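Local coordinates for restriction endonuclease S subunits (Thermoanaerobacter tengcongensis, PDB 3OKG), which probably recognises the target DNA sequence as the specificity (S) subunit of a type I restriction-modification methyltransferase, acting together with M subunits, at residues A81-R86 against F118-A123. Sequence-based numbering, arbitrary orientation.
Sequences ARKVIR and FCVIRA. With SO4 (sulfate ion), chain H.
K83 of strand 81-84 reaches the F118 carbonyl on strand 118-121. The strands run nearly parallel (16°) with axes 8.9 Å apart; no backbone ladder links the two segments, and side chains of each reach the backbone or side chains of the other. The K83 chain, extended beyond CG, carries NZ to a hydrogen bond of 2.8 Å with F118 O, the nitrogen tilted from the carbonyl plane. A water accepts from both K83 NZ and the backbone N of V120, adding a second link. The buried ammonium also forms a salt bridge with D161, tying both strands to helix 161-165.

Between the two segments apolar contact is limited. K83 runs alongside V120, the two side chains pointing opposite ways, with K83 CD 4.0 Å from V120 CG2; this same methyl touches I85 CG2 more loosely, at 4.4 Å. V120 and I85 both also rest on C114 of strand 113-115.

Just beyond strand 118-121, R122 leaves its backbone with CG anti to N (chi1 -177°) and bends at chi3, and its guanidinium reaches the V84 carbonyl edge-on. The bond from R122 NH2 to V84 O is weak, at 3.2 Å; the stronger partner of NH2 is D89, which also accepts from the backbone N of R86. One guanidinium face is covered near its rim by the aliphatic part of R86, whose CG lies 3.4 Å from R122 NH2.

The two guanidinium planes are turned 69° apart, and both groups weakly bind one sulfate, probably from the crystallisation liquor: R86 NE lies 3.0 Å from sulfate O2, and R122 NH1 3.1 Å from O3. The anion, with D89 beside R122, probably offsets the like-charge repulsion.

Strands 81-84 and 118-121 are outermost in two different sheets, so the contact is inter-sheet packing within the first DNA specificity (target recognition) domain.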
ATOM      1  N   ALA A  81     -34.049  -3.858  10.190  1.00 26.63           N
ATOM      2  CA  ALA A  81     -33.952  -5.278   9.943  1.00 18.34           C
ATOM      3  C   ALA A  81     -35.267  -5.821   9.393  1.00 26.51           C
ATOM      4  O   ALA A  81     -36.076  -6.359  10.138  1.00 23.78           O
ATOM      5  CB  ALA A  81     -33.506  -6.038  11.221  1.00 26.13           C
ATOM      6  N   ARG A  82     -35.492  -5.683   8.083  1.00 20.62           N
ATOM      7  CA  ARG A  82     -36.807  -6.036   7.551  1.00 22.34           C
ATOM      8  C   ARG A  82     -36.825  -6.771   6.212  1.00 26.90           C
ATOM      9  O   ARG A  82     -37.875  -7.270   5.812  1.00 25.01           O
ATOM     10  CB  ARG A  82     -37.715  -4.797   7.468  1.00 28.32           C
ATOM     11  CG  ARG A  82     -37.989  -4.133   8.814  1.00 31.91           C
ATOM     12  CD  ARG A  82     -38.983  -4.902   9.692  1.00 26.04           C
ATOM     13  NE  ARG A  82     -39.334  -4.102  10.868  1.00 35.75           N
ATOM     14  CZ  ARG A  82     -38.562  -3.944  11.943  1.00 41.22           C
ATOM     15  NH1 ARG A  82     -37.377  -4.554  12.034  1.00 32.39           N
ATOM     16  NH2 ARG A  82     -38.983  -3.171  12.938  1.00 35.96           N
ATOM     17  N   LYS A  83     -35.693  -6.847   5.518  1.00 17.86           N
ATOM     18  CA  LYS A  83     -35.711  -7.469   4.179  1.00 19.42           C
ATOM     19  C   LYS A  83     -35.255  -8.903   4.269  1.00 23.43           C
ATOM     20  O   LYS A  83     -34.179  -9.168   4.786  1.00 22.48           O
ATOM     21  CB  LYS A  83     -34.825  -6.690   3.187  1.00 22.97           C
ATOM     22  CG  LYS A  83     -35.428  -5.347   2.773  1.00 22.95           C
ATOM     23  CD  LYS A  83     -34.557  -4.601   1.759  1.00 23.66           C
ATOM     24  CE  LYS A  83     -35.295  -3.336   1.267  1.00 22.16           C
ATOM     25  NZ  LYS A  83     -34.506  -2.593   0.250  1.00 22.47           N
ATOM     26  N   VAL A  84     -36.076  -9.822   3.751  1.00 18.17           N
ATOM     27  CA  VAL A  84     -35.783 -11.241   3.838  1.00 18.91           C
ATOM     28  C   VAL A  84     -34.799 -11.580   2.733  1.00 22.41           C
ATOM     29  O   VAL A  84     -35.013 -11.220   1.587  1.00 21.48           O
ATOM     30  CB  VAL A  84     -37.042 -12.081   3.616  1.00 26.43           C
ATOM     31  CG1 VAL A  84     -36.686 -13.540   3.464  1.00 26.72           C
ATOM     32  CG2 VAL A  84     -38.035 -11.876   4.750  1.00 27.01           C
ATOM     33  N   ILE A  85     -33.691 -12.219   3.078  1.00 21.50           N
ATOM     34  CA  ILE A  85     -32.764 -12.631   2.031  1.00 19.59           C
ATOM     35  C   ILE A  85     -32.832 -14.128   1.790  1.00 27.32           C
ATOM     36  O   ILE A  85     -33.188 -14.916   2.684  1.00 22.70           O
ATOM     37  CB  ILE A  85     -31.319 -12.211   2.328  1.00 16.74           C
ATOM     38  CG1 ILE A  85     -30.863 -12.749   3.699  1.00 20.44           C
ATOM     39  CG2 ILE A  85     -31.232 -10.695   2.302  1.00 18.41           C
ATOM     40  CD1 ILE A  85     -29.421 -12.343   4.109  1.00 16.33           C
ATOM     41  N   ARG A  86     -32.459 -14.515   0.582  1.00 16.78           N
ATOM     42  CA  ARG A  86     -32.464 -15.925   0.183  1.00 16.86           C
ATOM     43  C   ARG A  86     -31.113 -16.302  -0.402  1.00 25.19           C
ATOM     44  O   ARG A  86     -30.384 -15.451  -0.926  1.00 18.53           O
ATOM     45  CB  ARG A  86     -33.567 -16.184  -0.850  1.00 23.01           C
ATOM     46  CG  ARG A  86     -34.995 -15.920  -0.335  1.00 26.75           C
ATOM     47  CD  ARG A  86     -35.432 -17.017   0.636  1.00 24.90           C
ATOM     48  NE  ARG A  86     -36.734 -16.706   1.216  1.00 44.41           N
ATOM     49  CZ  ARG A  86     -37.270 -17.343   2.253  1.00 48.38           C
ATOM     50  NH1 ARG A  86     -36.619 -18.342   2.843  1.00 38.20           N
ATOM     51  NH2 ARG A  86     -38.465 -16.974   2.704  1.00 44.67           N
ATOM     52  N   PHE A 118     -29.975  -2.167   2.048  1.00 20.07           N
ATOM     53  CA  PHE A 118     -29.550  -2.918   0.859  1.00 19.22           C
ATOM     54  C   PHE A 118     -30.654  -3.066  -0.145  1.00 15.45           C
ATOM     55  O   PHE A 118     -31.794  -3.422   0.189  1.00 22.00           O
ATOM     56  CB  PHE A 118     -29.117  -4.354   1.203  1.00 16.69           C
ATOM     57  CG  PHE A 118     -27.871  -4.456   2.052  1.00 20.20           C
ATOM     58  CD1 PHE A 118     -26.610  -4.327   1.475  1.00 17.43           C
ATOM     59  CD2 PHE A 118     -27.957  -4.766   3.408  1.00 17.46           C
ATOM     60  CE1 PHE A 118     -25.435  -4.450   2.246  1.00 19.54           C
ATOM     61  CE2 PHE A 118     -26.785  -4.908   4.193  1.00 17.92           C
ATOM     62  CZ  PHE A 118     -25.520  -4.758   3.610  1.00 21.01           C
ATOM     63  N   CYS A 119     -30.305  -2.880  -1.407  1.00 15.53           N
ATOM     64  CA  CYS A 119     -31.170  -3.334  -2.484  1.00 16.47           C
ATOM     65  C   CYS A 119     -30.978  -4.847  -2.664  1.00 19.26           C
ATOM     66  O   CYS A 119     -29.844  -5.312  -2.826  1.00 18.08           O
ATOM     67  CB  CYS A 119     -30.784  -2.611  -3.783  1.00 17.14           C
ATOM     68  SG  CYS A 119     -31.682  -3.197  -5.218  1.00 21.27           S
ATOM     69  N   VAL A 120     -32.072  -5.607  -2.666  1.00 16.61           N
ATOM     70  CA  VAL A 120     -31.965  -7.084  -2.742  1.00 16.43           C
ATOM     71  C   VAL A 120     -32.206  -7.523  -4.193  1.00 16.73           C
ATOM     72  O   VAL A 120     -33.258  -7.295  -4.745  1.00 22.26           O
ATOM     73  CB  VAL A 120     -32.941  -7.812  -1.769  1.00 16.06           C
ATOM     74  CG1 VAL A 120     -32.808  -9.328  -1.927  1.00 18.20           C
ATOM     75  CG2 VAL A 120     -32.616  -7.462  -0.287  1.00 18.38           C
ATOM     76  N   ILE A 121     -31.186  -8.113  -4.797  1.00 15.94           N
ATOM     77  CA  ILE A 121     -31.171  -8.436  -6.206  1.00 17.10           C
ATOM     78  C   ILE A 121     -31.207  -9.956  -6.322  1.00 18.43           C
ATOM     79  O   ILE A 121     -30.180 -10.618  -6.143  1.00 17.21           O
ATOM     80  CB  ILE A 121     -29.860  -7.874  -6.835  1.00 15.67           C
ATOM     81  CG1 ILE A 121     -29.917  -6.335  -6.882  1.00 21.59           C
ATOM     82  CG2 ILE A 121     -29.596  -8.490  -8.196  1.00 18.27           C
ATOM     83  CD1 ILE A 121     -28.499  -5.671  -6.912  1.00 22.18           C
ATOM     84  N   ARG A 122     -32.397 -10.488  -6.611  1.00 16.28           N
ATOM     85  CA  ARG A 122     -32.664 -11.919  -6.644  1.00 22.12           C
ATOM     86  C   ARG A 122     -32.765 -12.418  -8.066  1.00 17.97           C
ATOM     87  O   ARG A 122     -33.725 -12.080  -8.774  1.00 14.30           O
ATOM     88  CB  ARG A 122     -33.973 -12.206  -5.898  1.00 22.55           C
ATOM     89  CG  ARG A 122     -34.345 -13.702  -5.796  1.00 25.18           C
ATOM     90  CD  ARG A 122     -35.392 -13.922  -4.691  1.00 25.45           C
ATOM     91  NE  ARG A 122     -34.866 -13.436  -3.406  1.00 24.54           N
ATOM     92  CZ  ARG A 122     -35.618 -13.114  -2.358  1.00 25.64           C
ATOM     93  NH1 ARG A 122     -36.945 -13.245  -2.418  1.00 23.56           N
ATOM     94  NH2 ARG A 122     -35.044 -12.666  -1.250  1.00 21.98           N
ATOM     95  N   ALA A 123     -31.787 -13.220  -8.497  1.00 17.93           N
ATOM     96  CA  ALA A 123     -31.703 -13.584  -9.907  1.00 21.31           C
ATOM     97  C   ALA A 123     -32.894 -14.399 -10.321  1.00 23.48           C
ATOM     98  O   ALA A 123     -33.262 -15.346  -9.632  1.00 21.59           O
ATOM     99  CB  ALA A 123     -30.441 -14.390 -10.185  1.00 20.14           C
TER
HETATM  100  S   SO4 H 404     -39.706 -14.790  -0.337  1.00 93.04           S
HETATM  101  O1  SO4 H 404     -41.019 -15.337   0.002  1.00 83.24           O
HETATM  102  O2  SO4 H 404     -38.850 -15.877  -0.813  1.00 57.32           O
HETATM  103  O3  SO4 H 404     -39.854 -13.778  -1.390  1.00 61.09           O
HETATM  104  O4  SO4 H 404     -39.098 -14.180   0.848  1.00 46.02           O
HETATM  105  O   HOH W   1     -34.618  -4.647  -2.103  1.00 21.19           O
HETATM  106  O   HOH W   2     -37.766 -12.091  -0.024  1.00 29.69           O